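Local coordinates for 3-keto-5-aminohexanoate cleavage protein (Burkholderia xenovorans LB400, PDB 3E02), which probably catalyses the zinc-dependent cleavage of 3-keto-5-aminohexanoate or a related beta-keto acid, at the interface of chains A and B. Numbering follows the deposited sequence. Chains: chain A/B, uncharacterized protein DUF849.

The interface of chains A and B. Residues chain A 115-116, 147, 149-151, 155, 181; chain B 117-118, 147.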
# COMPACT_ATOMS: atom_id res chain seq x y z
N GLY A 115 -22.42 -6.68 1.79
CA GLY A 115 -22.77 -5.32 2.17
C GLY A 115 -23.73 -4.70 1.20
O GLY A 115 -23.92 -5.21 0.09
N SER A 116 -24.34 -3.60 1.62
CA SER A 116 -25.27 -2.86 0.78
C SER A 116 -24.47 -1.82 0.02
O SER A 116 -23.58 -1.17 0.59
CB SER A 116 -26.36 -2.19 1.61
OG SER A 116 -27.11 -3.14 2.35
N ILE A 147 -30.00 0.25 -4.87
CA ILE A 147 -29.06 -0.24 -3.86
C ILE A 147 -29.20 -1.76 -3.84
O ILE A 147 -30.31 -2.27 -3.70
CB ILE A 147 -29.38 0.30 -2.45
CG1 ILE A 147 -29.33 1.84 -2.41
CG2 ILE A 147 -28.39 -0.28 -1.40
CD1 ILE A 147 -29.91 2.44 -1.13
N SER A 149 -29.21 -4.42 -1.74
CA SER A 149 -29.39 -4.45 -0.28
C SER A 149 -28.88 -5.72 0.39
O SER A 149 -29.27 -6.79 0.01
CB SER A 149 -30.88 -4.31 0.06
OG SER A 149 -31.08 -4.29 1.47
N ASN A 150 -27.99 -5.58 1.38
CA ASN A 150 -27.52 -6.71 2.21
C ASN A 150 -27.21 -6.14 3.60
O ASN A 150 -26.06 -5.97 3.97
CB ASN A 150 -26.28 -7.39 1.62
CG ASN A 150 -26.51 -7.90 0.23
OD1 ASN A 150 -27.18 -8.90 0.06
ND2 ASN A 150 -25.97 -7.21 -0.79
N THR A 151 -28.26 -5.84 4.36
CA THR A 151 -28.10 -5.29 5.70
C THR A 151 -27.54 -6.36 6.62
O THR A 151 -27.54 -7.54 6.27
CB THR A 151 -29.42 -4.74 6.28
OG1 THR A 151 -30.32 -5.83 6.52
CG2 THR A 151 -30.06 -3.70 5.36
N ILE A 155 -28.00 -10.35 6.02
CA ILE A 155 -26.85 -11.26 5.94
C ILE A 155 -26.97 -12.37 7.00
O ILE A 155 -26.82 -13.55 6.68
CB ILE A 155 -25.50 -10.52 6.09
CG1 ILE A 155 -25.30 -9.55 4.91
CG2 ILE A 155 -24.35 -11.55 6.13
CD1 ILE A 155 -24.22 -8.47 5.15
N ASN A 181 -17.35 -6.13 7.46
CA ASN A 181 -18.71 -6.71 7.67
C ASN A 181 -18.59 -8.22 7.89
O ASN A 181 -19.21 -8.74 8.81
CB ASN A 181 -19.64 -6.43 6.47
CG ASN A 181 -19.95 -4.95 6.28
OD1 ASN A 181 -19.57 -4.11 7.10
ND2 ASN A 181 -20.65 -4.64 5.18
N LEU B 117 -24.58 2.66 2.22
CA LEU B 117 -23.93 1.63 3.00
C LEU B 117 -24.75 1.19 4.20
O LEU B 117 -25.55 1.97 4.73
CB LEU B 117 -22.57 2.12 3.54
CG LEU B 117 -22.52 3.28 4.56
CD1 LEU B 117 -21.27 3.21 5.45
CD2 LEU B 117 -22.63 4.64 3.87
N ASN B 118 -24.49 -0.03 4.66
CA ASN B 118 -24.99 -0.48 5.96
C ASN B 118 -24.39 0.49 6.99
O ASN B 118 -23.25 0.92 6.84
CB ASN B 118 -24.52 -1.90 6.29
CG ASN B 118 -25.17 -2.95 5.43
OD1 ASN B 118 -26.17 -2.70 4.76
ND2 ASN B 118 -24.61 -4.16 5.45
N ILE B 147 -29.78 0.92 6.02
CA ILE B 147 -28.85 1.37 4.97
C ILE B 147 -28.94 2.90 4.96
O ILE B 147 -30.04 3.45 4.86
CB ILE B 147 -29.25 0.85 3.57
CG1 ILE B 147 -29.27 -0.69 3.54
CG2 ILE B 147 -28.29 1.39 2.49
CD1 ILE B 147 -29.92 -1.27 2.28
O HOH W 1 -22.57 -1.81 3.51
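B:Asn118 and A:Ser116 meet tip to tip across the subunit boundary, and the pair illustrates how one carboxamide can read a partner chain with both ends. The side-chain hydroxyl OG of A:Ser116 donates to the amide oxygen OD1 of B:Asn118 at 2.6 Å, arriving tilted 27° from the carbonyl plane. At the other end, ND2 of B:Asn118 gives a nearly straight hydrogen bond of 2.8 Å to the backbone O of A:Asn150, which lies almost in the amide plane. These bonds fix the rotation of the carboxamide, one flank of which rests on CA of A:Thr151.

Beside this polar pair runs B:Ile147. Its CG1 branch, anti to the carbonyl carbon (chi1 -60°), turns the CD1 methyl against both serines, 3.3 Å from OG of A:Ser149 and 3.4 Å from OG of A:Ser116. CG2 of A:Thr151 packs against CG1 of B:Ile147 at 3.6 Å, the two side chains crossing at roughly right angles. The two Ile147 side chains run antiparallel past each other.

Behind the first shell, the backbone N of A:Asn150 donates to OG of A:Ser116 at 2.8 Å, probably helping to turn its hydrogen towards OD1. ND2 of A:Asn150 ties the same segment to O of A:Gly115 at 3.0 Å. A water links the backbone N of B:Asn118 to O of A:Ser116. Repeated by two-fold symmetry, this mixed polar and apolar patch probably helps to hold chains A and B together, if the deposited assembly is the biological one.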